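Local coordinates for cytosolic IMP-GMP specific 5'-nucleotidase (PDB 4OHF), which probably hydrolyses the 5'-phosphate of purine nucleoside monophosphates such as IMP and GMP, as a magnesium-dependent cytosolic nucleotidase of the HAD superfamily, at residues 73-76 with 77-80; 99-102 with 103-106; 62-65 with 66-69; 30-33 with 34-37. One frame throughout, in Å; residues are numbered along the deposited sequence.

Interaction 1: 73-76 with 77-80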
ATOM      1  N   VAL B  73      12.340  -7.293  18.812  1.00 41.01           N
ATOM      2  CA  VAL B  73      12.128  -7.108  17.379  1.00 42.38           C
ATOM      3  C   VAL B  73      13.414  -7.349  16.587  1.00 43.81           C
ATOM      4  O   VAL B  73      14.493  -6.884  16.970  1.00 42.90           O
ATOM      5  CB  VAL B  73      11.654  -5.667  17.065  1.00 43.76           C
ATOM      6  CG1 VAL B  73      11.568  -5.474  15.559  1.00 42.01           C
ATOM      7  CG2 VAL B  73      10.316  -5.387  17.733  1.00 40.73           C
ATOM      8  N   ILE B  74      13.298  -8.063  15.476  1.00 45.58           N
ATOM      9  CA  ILE B  74      14.468  -8.332  14.654  1.00 49.58           C
ATOM     10  C   ILE B  74      14.582  -7.424  13.429  1.00 50.95           C
ATOM     11  O   ILE B  74      13.666  -7.329  12.610  1.00 51.79           O
ATOM     12  CB  ILE B  74      14.505  -9.797  14.196  1.00 49.68           C
ATOM     13  CG1 ILE B  74      14.790 -10.696  15.402  1.00 50.85           C
ATOM     14  CG2 ILE B  74      15.565  -9.984  13.119  1.00 49.48           C
ATOM     15  CD1 ILE B  74      15.005 -12.170  15.050  1.00 51.52           C
ATOM     16  N   ASP B  75      15.711  -6.735  13.337  1.00 53.24           N
ATOM     17  CA  ASP B  75      16.002  -5.845  12.215  1.00 56.54           C
ATOM     18  C   ASP B  75      16.858  -6.693  11.280  1.00 56.86           C
ATOM     19  O   ASP B  75      18.084  -6.700  11.390  1.00 54.90           O
ATOM     20  CB  ASP B  75      16.783  -4.619  12.710  1.00 57.70           C
ATOM     21  CG  ASP B  75      17.203  -3.686  11.584  1.00 59.14           C
ATOM     22  OD1 ASP B  75      17.636  -2.553  11.894  1.00 58.56           O
ATOM     23  OD2 ASP B  75      17.111  -4.079  10.399  1.00 59.55           O
ATOM     24  N   SER B  76      16.196  -7.426  10.387  1.00 58.68           N
ATOM     25  CA  SER B  76      16.880  -8.320   9.456  1.00 60.75           C
ATOM     26  C   SER B  76      17.860  -7.585   8.559  1.00 61.88           C
ATOM     27  O   SER B  76      18.927  -8.101   8.230  1.00 60.68           O
ATOM     28  CB  SER B  76      15.854  -9.088   8.609  1.00 61.31           C
ATOM     29  OG  SER B  76      14.909  -8.212   8.023  1.00 62.07           O
ATOM     30  N   LYS B  77      17.497  -6.368   8.183  1.00 63.85           N
ATOM     31  CA  LYS B  77      18.338  -5.559   7.322  1.00 65.36           C
ATOM     32  C   LYS B  77      19.756  -5.449   7.880  1.00 65.38           C
ATOM     33  O   LYS B  77      20.721  -5.764   7.193  1.00 66.99           O
ATOM     34  CB  LYS B  77      17.720  -4.168   7.173  1.00 68.54           C
ATOM     35  CG  LYS B  77      18.537  -3.145   6.377  1.00 70.48           C
ATOM     36  CD  LYS B  77      18.025  -1.736   6.697  1.00 73.17           C
ATOM     37  CE  LYS B  77      18.807  -0.631   5.998  1.00 73.77           C
ATOM     38  NZ  LYS B  77      18.492   0.696   6.620  1.00 74.05           N
ATOM     39  N   ASN B  78      19.885  -5.030   9.132  1.00 64.18           N
ATOM     40  CA  ASN B  78      21.205  -4.853   9.727  1.00 62.61           C
ATOM     41  C   ASN B  78      21.640  -5.902  10.747  1.00 61.74           C
ATOM     42  O   ASN B  78      22.588  -5.672  11.505  1.00 60.04           O
ATOM     43  CB  ASN B  78      21.282  -3.472  10.370  1.00 64.41           C
ATOM     44  CG  ASN B  78      20.706  -2.398   9.484  1.00 65.94           C
ATOM     45  OD1 ASN B  78      21.063  -2.300   8.313  1.00 66.58           O
ATOM     46  ND2 ASN B  78      19.808  -1.584  10.035  1.00 68.08           N
ATOM     47  N   GLY B  79      20.960  -7.048  10.768  1.00 60.29           N
ATOM     48  CA  GLY B  79      21.307  -8.098  11.712  1.00 57.45           C
ATOM     49  C   GLY B  79      21.312  -7.633  13.163  1.00 55.59           C
ATOM     50  O   GLY B  79      22.212  -7.975  13.929  1.00 53.92           O
ATOM     51  N   ASN B  80      20.302  -6.855  13.538  1.00 54.41           N
ATOM     52  CA  ASN B  80      20.192  -6.343  14.906  1.00 53.72           C
ATOM     53  C   ASN B  80      18.910  -6.794  15.613  1.00 51.64           C
ATOM     54  O   ASN B  80      17.935  -7.193  14.972  1.00 50.68           O
ATOM     55  CB  ASN B  80      20.243  -4.808  14.911  1.00 53.70           C
ATOM     56  CG  ASN B  80      21.541  -4.261  14.342  1.00 54.79           C
ATOM     57  OD1 ASN B  80      22.631  -4.755  14.647  1.00 52.76           O
ATOM     58  ND2 ASN B  80      21.430  -3.220  13.523  1.00 55.79           N
TER
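A beta hairpin with a G1 beta bulge turns the chain between strand 73-75 and strand 80-84, and Asp75 stands at its hub. Its backbone pairs with Asn80 as an antiparallel hydrogen-bonded pair: Asp75 N gives a bond of 2.8 Å to Asn80 O, and Asn80 N returns one of 3.1 Å to Asp75 O. Two residues, Gly79 and Asn80, stand across from the single Asp75, the mark of the bulge, and the positive phi of Gly79 (55°) is one that glycine adopts readily. The Asp75 side chain reaches forward over the turn. With CG trans to the backbone N (chi1 176°), the carboxylate lies beside the turn residues, where Asn78 N hydrogen-bonds to Asp75 OD2 at 3.2 Å, from above the carboxylate plane. The Asn78 amide, inclined by 62° to that carboxylate, adds a weak bond through ND2 to OD1. Asp75 OD1 also hydrogen-bonds with Tyr109 OH, while Ser76 OG bonds to Asn120 O beside the neighbouring strand 121-122. One carboxylate thus holds the turn and Tyr109 of helix 102-109. On the same face of the sheet as the carboxylate, Asp75 CB and Asn80 CB lie 4.1 Å apart.

Interaction 2: 99-102 with 103-106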
ATOM      1  N   GLN B  99      26.267  -5.525  22.265  1.00 67.48           N
ATOM      2  CA  GLN B  99      25.315  -4.446  22.465  1.00 66.77           C
ATOM      3  C   GLN B  99      25.788  -3.201  21.739  1.00 66.66           C
ATOM      4  O   GLN B  99      26.959  -2.853  21.815  1.00 67.06           O
ATOM      5  CB  GLN B  99      25.159  -4.112  23.951  1.00 66.60           C
ATOM      6  CG  GLN B  99      24.232  -2.913  24.193  1.00 66.59           C
ATOM      7  CD  GLN B  99      24.100  -2.533  25.656  1.00 65.95           C
ATOM      8  OE1 GLN B  99      25.091  -2.321  26.343  1.00 69.75           O
ATOM      9  NE2 GLN B  99      22.872  -2.435  26.132  1.00 66.10           N
ATOM     10  N   ILE B 100      24.877  -2.532  21.040  1.00 66.20           N
ATOM     11  CA  ILE B 100      25.212  -1.307  20.326  1.00 66.88           C
ATOM     12  C   ILE B 100      25.182  -0.131  21.312  1.00 69.05           C
ATOM     13  O   ILE B 100      24.334  -0.086  22.204  1.00 68.68           O
ATOM     14  CB  ILE B 100      24.208  -1.034  19.200  1.00 64.63           C
ATOM     15  CG1 ILE B 100      24.158  -2.232  18.248  1.00 62.47           C
ATOM     16  CG2 ILE B 100      24.601   0.227  18.463  1.00 65.17           C
ATOM     17  CD1 ILE B 100      23.033  -2.186  17.240  1.00 60.74           C
ATOM     18  N   SER B 101      26.114   0.806  21.157  1.00 71.26           N
ATOM     19  CA  SER B 101      26.191   1.973  22.035  1.00 72.96           C
ATOM     20  C   SER B 101      25.182   3.032  21.598  1.00 73.95           C
ATOM     21  O   SER B 101      24.740   3.048  20.445  1.00 73.03           O
ATOM     22  CB  SER B 101      27.602   2.575  22.002  1.00 73.49           C
ATOM     23  OG  SER B 101      27.900   3.141  20.728  1.00 74.31           O
ATOM     24  N   PHE B 102      24.824   3.918  22.523  1.00 75.26           N
ATOM     25  CA  PHE B 102      23.863   4.978  22.226  1.00 77.71           C
ATOM     26  C   PHE B 102      24.304   5.761  20.995  1.00 77.94           C
ATOM     27  O   PHE B 102      23.489   6.098  20.135  1.00 77.40           O
ATOM     28  CB  PHE B 102      23.734   5.931  23.421  1.00 79.74           C
ATOM     29  CG  PHE B 102      22.540   6.853  23.346  1.00 80.80           C
ATOM     30  CD1 PHE B 102      22.503   8.025  24.101  1.00 81.68           C
ATOM     31  CD2 PHE B 102      21.447   6.545  22.538  1.00 81.55           C
ATOM     32  CE1 PHE B 102      21.400   8.876  24.051  1.00 82.29           C
ATOM     33  CE2 PHE B 102      20.336   7.389  22.479  1.00 81.99           C
ATOM     34  CZ  PHE B 102      20.312   8.556  23.236  1.00 82.45           C
ATOM     35  N   SER B 103      25.602   6.040  20.917  1.00 78.59           N
ATOM     36  CA  SER B 103      26.170   6.782  19.801  1.00 79.67           C
ATOM     37  C   SER B 103      25.964   6.080  18.469  1.00 80.09           C
ATOM     38  O   SER B 103      25.396   6.651  17.539  1.00 79.59           O
ATOM     39  CB  SER B 103      27.664   6.995  20.022  1.00 80.46           C
ATOM     40  OG  SER B 103      27.888   7.706  21.221  1.00 81.60           O
ATOM     41  N   ASP B 104      26.437   4.841  18.382  1.00 80.98           N
ATOM     42  CA  ASP B 104      26.311   4.072  17.154  1.00 81.97           C
ATOM     43  C   ASP B 104      24.866   3.786  16.786  1.00 81.53           C
ATOM     44  O   ASP B 104      24.548   3.568  15.616  1.00 81.53           O
ATOM     45  CB  ASP B 104      27.086   2.762  17.273  1.00 83.98           C
ATOM     46  CG  ASP B 104      28.582   2.981  17.382  1.00 85.68           C
ATOM     47  OD1 ASP B 104      29.327   1.976  17.382  1.00 86.50           O
ATOM     48  OD2 ASP B 104      29.012   4.155  17.468  1.00 86.88           O
ATOM     49  N   GLN B 105      23.987   3.789  17.782  1.00 81.27           N
ATOM     50  CA  GLN B 105      22.577   3.537  17.522  1.00 80.81           C
ATOM     51  C   GLN B 105      22.024   4.679  16.683  1.00 80.25           C
ATOM     52  O   GLN B 105      21.338   4.455  15.679  1.00 78.92           O
ATOM     53  CB  GLN B 105      21.795   3.429  18.830  1.00 80.56           C
ATOM     54  CG  GLN B 105      20.332   3.081  18.636  1.00 80.21           C
ATOM     55  CD  GLN B 105      19.567   3.027  19.941  1.00 81.20           C
ATOM     56  OE1 GLN B 105      19.833   2.176  20.804  1.00 80.16           O
ATOM     57  NE2 GLN B 105      18.608   3.940  20.100  1.00 80.95           N
ATOM     58  N   LYS B 106      22.333   5.904  17.095  1.00 80.54           N
ATOM     59  CA  LYS B 106      21.871   7.076  16.367  1.00 81.02           C
ATOM     60  C   LYS B 106      22.472   7.146  14.978  1.00 80.48           C
ATOM     61  O   LYS B 106      21.878   7.721  14.071  1.00 81.30           O
ATOM     62  CB  LYS B 106      22.180   8.353  17.141  1.00 81.13           C
ATOM     63  CG  LYS B 106      21.030   8.775  18.051  1.00 83.74           C
ATOM     64  CD  LYS B 106      19.739   8.996  17.239  1.00 85.61           C
ATOM     65  CE  LYS B 106      18.520   9.199  18.137  1.00 85.84           C
ATOM     66  NZ  LYS B 106      18.692  10.358  19.061  1.00 86.27           N
TER
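Ser101 holds its OG between the backbone N and the carbonyl carbon (chi1 67°), and this turn of the side chain carries the hydroxyl to the open amide end of helix 102-109. Ile100, one residue earlier, has CG2 trans to its backbone N and CG1 beside it (chi1 -57°), which lays the CG2 methyl against the same first turn. The motif is a helix N-cap. Ser101 OG accepts from Asp104 N at 3.2 Å, a nearly straight bond with an angle of 169° at the hydrogen, and so occupies an amide that has no earlier helical carbonyl to bond with. The regular pattern begins at once behind it: Gln105 N binds Ser101 O at 2.9 Å, and Lys106 N binds Phe102 O at 3.3 Å. Ser101 therefore serves the helix twice, with its hydroxyl as cap and its carbonyl as the first acceptor.

Beside these polar contacts runs an apolar one. Ile100 CG2 sits 3.7 Å from Asp104 CB, the two side chains passing at a slant, and the same methyl lies over the backbone at Gln105. Ile100 and Gln105 also face strand 90-95, where Ile100 packs on Ser93 and His95, and Gln105 OE1 has a weak hydrogen bond with Ser93 OG. The loop thus seats the helix start against the five-stranded sheet. On the solvent-exposed flank the Asp104 carboxylate folds back alongside the capping hydroxyl, with Asp104 CG 3.4 Å from Ser101 OG.

Interaction 3: 62-65 with 66-69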
ATOM      1  N   LYS B  62      25.688 -22.852  21.491  1.00 70.88           N
ATOM      2  CA  LYS B  62      25.076 -23.236  22.755  1.00 68.93           C
ATOM      3  C   LYS B  62      23.838 -22.397  23.021  1.00 66.27           C
ATOM      4  O   LYS B  62      23.831 -21.191  22.780  1.00 65.90           O
ATOM      5  CB  LYS B  62      26.079 -23.070  23.904  1.00 70.38           C
ATOM      6  CG  LYS B  62      26.481 -24.378  24.572  1.00 72.16           C
ATOM      7  CD  LYS B  62      27.003 -25.377  23.546  1.00 73.99           C
ATOM      8  CE  LYS B  62      27.228 -26.756  24.155  1.00 75.03           C
ATOM      9  NZ  LYS B  62      27.657 -27.748  23.117  1.00 73.70           N
ATOM     10  N   PHE B  63      22.792 -23.045  23.519  1.00 63.17           N
ATOM     11  CA  PHE B  63      21.538 -22.367  23.813  1.00 59.65           C
ATOM     12  C   PHE B  63      21.394 -21.968  25.272  1.00 56.84           C
ATOM     13  O   PHE B  63      21.440 -22.806  26.165  1.00 54.65           O
ATOM     14  CB  PHE B  63      20.354 -23.252  23.408  1.00 59.26           C
ATOM     15  CG  PHE B  63      19.016 -22.726  23.856  1.00 57.80           C
ATOM     16  CD1 PHE B  63      18.463 -23.135  25.061  1.00 58.33           C
ATOM     17  CD2 PHE B  63      18.310 -21.816  23.073  1.00 56.95           C
ATOM     18  CE1 PHE B  63      17.223 -22.645  25.480  1.00 57.75           C
ATOM     19  CE2 PHE B  63      17.074 -21.323  23.485  1.00 55.52           C
ATOM     20  CZ  PHE B  63      16.530 -21.738  24.687  1.00 55.36           C
ATOM     21  N   ASN B  64      21.233 -20.670  25.501  1.00 55.41           N
ATOM     22  CA  ASN B  64      21.038 -20.148  26.848  1.00 54.42           C
ATOM     23  C   ASN B  64      19.742 -19.342  26.888  1.00 53.68           C
ATOM     24  O   ASN B  64      19.676 -18.208  26.395  1.00 52.39           O
ATOM     25  CB  ASN B  64      22.215 -19.275  27.280  1.00 52.61           C
ATOM     26  CG  ASN B  64      21.908 -18.465  28.529  1.00 52.32           C
ATOM     27  OD1 ASN B  64      21.261 -18.937  29.456  1.00 48.65           O
ATOM     28  ND2 ASN B  64      22.378 -17.233  28.554  1.00 56.52           N
ATOM     29  N   PHE B  65      18.719 -19.945  27.485  1.00 51.48           N
ATOM     30  CA  PHE B  65      17.397 -19.346  27.601  1.00 49.68           C
ATOM     31  C   PHE B  65      17.386 -17.854  27.928  1.00 49.19           C
ATOM     32  O   PHE B  65      16.579 -17.107  27.392  1.00 48.65           O
ATOM     33  CB  PHE B  65      16.602 -20.104  28.658  1.00 49.96           C
ATOM     34  CG  PHE B  65      15.124 -19.854  28.608  1.00 49.35           C
ATOM     35  CD1 PHE B  65      14.435 -19.504  29.759  1.00 49.28           C
ATOM     36  CD2 PHE B  65      14.414 -20.023  27.420  1.00 49.31           C
ATOM     37  CE1 PHE B  65      13.051 -19.330  29.735  1.00 53.15           C
ATOM     38  CE2 PHE B  65      13.039 -19.854  27.376  1.00 48.84           C
ATOM     39  CZ  PHE B  65      12.347 -19.508  28.533  1.00 51.78           C
ATOM     40  N   ASP B  66      18.280 -17.409  28.799  1.00 48.82           N
ATOM     41  CA  ASP B  66      18.289 -16.008  29.169  1.00 49.32           C
ATOM     42  C   ASP B  66      18.974 -15.033  28.219  1.00 49.71           C
ATOM     43  O   ASP B  66      18.970 -13.835  28.486  1.00 51.00           O
ATOM     44  CB  ASP B  66      18.877 -15.838  30.570  1.00 50.85           C
ATOM     45  CG  ASP B  66      18.042 -16.512  31.637  1.00 52.40           C
ATOM     46  OD1 ASP B  66      16.819 -16.247  31.697  1.00 51.97           O
ATOM     47  OD2 ASP B  66      18.611 -17.303  32.424  1.00 52.98           O
ATOM     48  N   ASP B  67      19.555 -15.509  27.120  1.00 49.56           N
ATOM     49  CA  ASP B  67      20.214 -14.599  26.178  1.00 49.35           C
ATOM     50  C   ASP B  67      19.234 -13.653  25.500  1.00 48.39           C
ATOM     51  O   ASP B  67      19.623 -12.624  24.928  1.00 48.49           O
ATOM     52  CB  ASP B  67      20.994 -15.371  25.110  1.00 51.56           C
ATOM     53  CG  ASP B  67      22.334 -15.868  25.617  1.00 54.21           C
ATOM     54  OD1 ASP B  67      22.926 -15.168  26.468  1.00 54.02           O
ATOM     55  OD2 ASP B  67      22.794 -16.946  25.158  1.00 56.39           O
ATOM     56  N   ALA B  68      17.958 -14.006  25.554  1.00 47.05           N
ATOM     57  CA  ALA B  68      16.919 -13.178  24.968  1.00 45.49           C
ATOM     58  C   ALA B  68      15.660 -13.163  25.845  1.00 44.43           C
ATOM     59  O   ALA B  68      15.515 -13.952  26.785  1.00 44.45           O
ATOM     60  CB  ALA B  68      16.586 -13.662  23.560  1.00 43.51           C
ATOM     61  N   ILE B  69      14.755 -12.247  25.533  1.00 43.08           N
ATOM     62  CA  ILE B  69      13.524 -12.107  26.281  1.00 41.02           C
ATOM     63  C   ILE B  69      12.356 -11.978  25.310  1.00 41.44           C
ATOM     64  O   ILE B  69      12.567 -11.748  24.120  1.00 40.49           O
ATOM     65  CB  ILE B  69      13.649 -10.897  27.222  1.00 41.49           C
ATOM     66  CG1 ILE B  69      13.320 -11.356  28.629  1.00 42.40           C
ATOM     67  CG2 ILE B  69      12.802  -9.711  26.757  1.00 37.94           C
ATOM     68  CD1 ILE B  69      13.388 -10.251  29.641  1.00 51.69           C
TER
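Asn64 and Asp67 set their side chains at about a right angle, the amide plane of one turned 85° from the carboxylate plane of the other, across a beta turn near type I in the loop between helix 33-51 and strand 73-75. The turn itself is closed by the backbone: Asp67 N gives a straight bond of 2.8 Å to Asn64 O, arriving from above the carbonyl plane. CG of Asn64 is trans to the backbone N (chi1 167°), which swings the amide over the residues that follow. There its two ends work separately. Asn64 ND2 reaches Asp67 OD1 at 3.0 Å in a weak hydrogen bond, while Asn64 OD1 accepts a weak one of 3.4 Å from Asp66 N, a weakly bonded Asx turn. The carboxylate of Asp67 also flanks the aliphatic part of Asn64, Asp67 OD2 lying 3.2 Å from Asn64 CB.

Further out, Asp67 O accepts hydrogen bonds from Lys405 NZ and Trp406 NE1, and Asp66 O one from Asn403 ND2. The chemistry is that of one amide serving as donor and acceptor at once: two weak side-chain bonds supplement a single strong backbone bond, so the turn probably owes its shape chiefly to the latter.

Interaction 4: 30-33 with 34-37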
ATOM      1  N   ARG B  30      -0.269 -26.826  29.178  1.00 42.80           N
ATOM      2  CA  ARG B  30       0.999 -26.160  29.480  1.00 45.60           C
ATOM      3  C   ARG B  30       2.260 -26.944  29.098  1.00 45.19           C
ATOM      4  O   ARG B  30       2.322 -28.169  29.221  1.00 43.29           O
ATOM      5  CB  ARG B  30       1.043 -25.777  30.966  1.00 46.88           C
ATOM      6  CG  ARG B  30       1.079 -24.273  31.219  1.00 50.20           C
ATOM      7  CD  ARG B  30       0.011 -23.811  32.186  1.00 48.96           C
ATOM      8  NE  ARG B  30       0.114 -24.447  33.502  1.00 53.06           N
ATOM      9  CZ  ARG B  30       1.153 -24.349  34.329  1.00 51.88           C
ATOM     10  NH1 ARG B  30       2.215 -23.630  33.992  1.00 51.19           N
ATOM     11  NH2 ARG B  30       1.123 -24.981  35.496  1.00 52.48           N
ATOM     12  N   TYR B  31       3.258 -26.215  28.610  1.00 45.99           N
ATOM     13  CA  TYR B  31       4.534 -26.799  28.220  1.00 46.04           C
ATOM     14  C   TYR B  31       5.662 -26.214  29.046  1.00 45.82           C
ATOM     15  O   TYR B  31       5.587 -25.077  29.509  1.00 45.52           O
ATOM     16  CB  TYR B  31       4.845 -26.515  26.747  1.00 46.42           C
ATOM     17  CG  TYR B  31       4.101 -27.373  25.751  1.00 46.54           C
ATOM     18  CD1 TYR B  31       4.655 -28.558  25.276  1.00 46.59           C
ATOM     19  CD2 TYR B  31       2.857 -26.981  25.257  1.00 45.55           C
ATOM     20  CE1 TYR B  31       3.993 -29.332  24.329  1.00 46.61           C
ATOM     21  CE2 TYR B  31       2.190 -27.746  24.317  1.00 46.57           C
ATOM     22  CZ  TYR B  31       2.764 -28.922  23.857  1.00 46.90           C
ATOM     23  OH  TYR B  31       2.105 -29.694  22.931  1.00 47.23           O
ATOM     24  N   ASN B  32       6.708 -27.007  29.217  1.00 46.70           N
ATOM     25  CA  ASN B  32       7.898 -26.577  29.931  1.00 48.48           C
ATOM     26  C   ASN B  32       8.638 -25.647  28.956  1.00 49.87           C
ATOM     27  O   ASN B  32       9.315 -26.114  28.032  1.00 51.25           O
ATOM     28  CB  ASN B  32       8.756 -27.796  30.248  1.00 49.05           C
ATOM     29  CG  ASN B  32       9.977 -27.449  31.042  1.00 49.63           C
ATOM     30  OD1 ASN B  32      10.822 -26.650  30.614  1.00 50.71           O
ATOM     31  ND2 ASN B  32      10.087 -28.046  32.219  1.00 50.63           N
ATOM     32  N   SER B  33       8.496 -24.339  29.156  1.00 49.97           N
ATOM     33  CA  SER B  33       9.102 -23.352  28.270  1.00 50.38           C
ATOM     34  C   SER B  33      10.566 -23.542  27.894  1.00 49.60           C
ATOM     35  O   SER B  33      10.907 -23.524  26.713  1.00 49.95           O
ATOM     36  CB  SER B  33       8.914 -21.946  28.842  1.00 51.24           C
ATOM     37  OG  SER B  33       7.582 -21.502  28.680  1.00 55.80           O
ATOM     38  N   LYS B  34      11.428 -23.706  28.888  1.00 49.26           N
ATOM     39  CA  LYS B  34      12.849 -23.874  28.628  1.00 47.92           C
ATOM     40  C   LYS B  34      13.080 -25.082  27.740  1.00 45.77           C
ATOM     41  O   LYS B  34      13.689 -24.972  26.678  1.00 46.28           O
ATOM     42  CB  LYS B  34      13.600 -24.048  29.944  1.00 50.36           C
ATOM     43  CG  LYS B  34      14.844 -23.185  30.065  1.00 54.03           C
ATOM     44  CD  LYS B  34      16.132 -23.921  29.743  1.00 54.16           C
ATOM     45  CE  LYS B  34      16.487 -24.954  30.808  1.00 56.50           C
ATOM     46  NZ  LYS B  34      15.583 -26.151  30.802  1.00 56.90           N
ATOM     47  N   ASN B  35      12.582 -26.233  28.166  1.00 42.84           N
ATOM     48  CA  ASN B  35      12.769 -27.438  27.384  1.00 44.88           C
ATOM     49  C   ASN B  35      12.223 -27.322  25.972  1.00 44.52           C
ATOM     50  O   ASN B  35      12.868 -27.752  25.009  1.00 43.14           O
ATOM     51  CB  ASN B  35      12.134 -28.638  28.081  1.00 46.39           C
ATOM     52  CG  ASN B  35      12.831 -28.986  29.370  1.00 48.82           C
ATOM     53  OD1 ASN B  35      14.014 -28.691  29.541  1.00 52.49           O
ATOM     54  ND2 ASN B  35      12.110 -29.624  30.285  1.00 49.38           N
ATOM     55  N   PHE B  36      11.036 -26.738  25.854  1.00 44.46           N
ATOM     56  CA  PHE B  36      10.406 -26.580  24.557  1.00 45.11           C
ATOM     57  C   PHE B  36      11.166 -25.594  23.664  1.00 46.08           C
ATOM     58  O   PHE B  36      11.363 -25.867  22.473  1.00 45.12           O
ATOM     59  CB  PHE B  36       8.948 -26.155  24.743  1.00 43.96           C
ATOM     60  CG  PHE B  36       8.203 -25.958  23.460  1.00 42.95           C
ATOM     61  CD1 PHE B  36       8.332 -24.774  22.737  1.00 42.46           C
ATOM     62  CD2 PHE B  36       7.385 -26.967  22.958  1.00 44.12           C
ATOM     63  CE1 PHE B  36       7.656 -24.601  21.526  1.00 42.45           C
ATOM     64  CE2 PHE B  36       6.706 -26.803  21.744  1.00 42.58           C
ATOM     65  CZ  PHE B  36       6.845 -25.618  21.028  1.00 42.08           C
ATOM     66  N   GLU B  37      11.594 -24.459  24.222  1.00 46.19           N
ATOM     67  CA  GLU B  37      12.339 -23.480  23.428  1.00 48.26           C
ATOM     68  C   GLU B  37      13.610 -24.149  22.937  1.00 48.05           C
ATOM     69  O   GLU B  37      13.952 -24.070  21.767  1.00 48.70           O
ATOM     70  CB  GLU B  37      12.728 -22.250  24.250  1.00 50.03           C
ATOM     71  CG  GLU B  37      11.631 -21.246  24.502  1.00 54.71           C
ATOM     72  CD  GLU B  37      11.074 -20.612  23.232  1.00 58.31           C
ATOM     73  OE1 GLU B  37      11.746 -20.633  22.175  1.00 55.57           O
ATOM     74  OE2 GLU B  37       9.946 -20.072  23.310  1.00 62.75           O
TER
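Asn32 and Asn35 meet at the start of helix 33-51, where Asn32 is the N-cap. Asn32 OD1 accepts from Asn35 N at 3.0 Å, a nearly straight bond at 168°. Having CG trans to the backbone N (chi1 -177°) brings the Asn32 amide alongside that of Asn35, the two planes only 15° apart. The backbone of Asn32 also takes part, its O receiving Phe36 N at 2.8 Å, and Glu37 N follows with 2.7 Å to Ser33 O.

Next to the cap, Tyr31 and Phe36 bring their rings together obliquely, with Tyr31 CD1 3.9 Å from Phe36 CD2 and ring centres 5.4 Å apart. Both rings also meet His26, Phe36 in an edge-to-face manner. The hydroxyl of Tyr31 extends past this packing to hydrogen-bond with Asp25 OD1 and Tyr215 OH. Asp25 is a magnesium ligand, which makes Tyr31 a second-shell residue, in a position consistent with orienting that carboxylate.

Around the cap, Asn35 ND2 bonds to Lys183 O, and backbone bonds join Arg30 to Ile186 and Asn32 to Tyr184. These bonds set the helix start beside helix 181-184 and strand 185-186, the antiparallel partner of strand 30-31.

How the interactions relate
From the N terminus, interaction 4 comes first, turning the chain from strand 30-31 into helix 33-51 close to the magnesium site. Interaction 3 follows in the long loop after that helix, yet returns to its beginning: the ring of Phe65 packs on Lys34 and Glu37, and that of Phe63 on Glu37. Interaction 1 adjoins it in sequence and closes the hairpin from strand 73-75 to strand 80-84. Interaction 2 ends the series, leading from edge strand 98-99 into helix 102-109, and touches interaction 1 where Ile100 packs against Asn80. All four are local turns or caps in series, neither nesting nor crossing; contacts join 4 to 3 and 1 to 2, while 3 and 1 are joined by the chain alone.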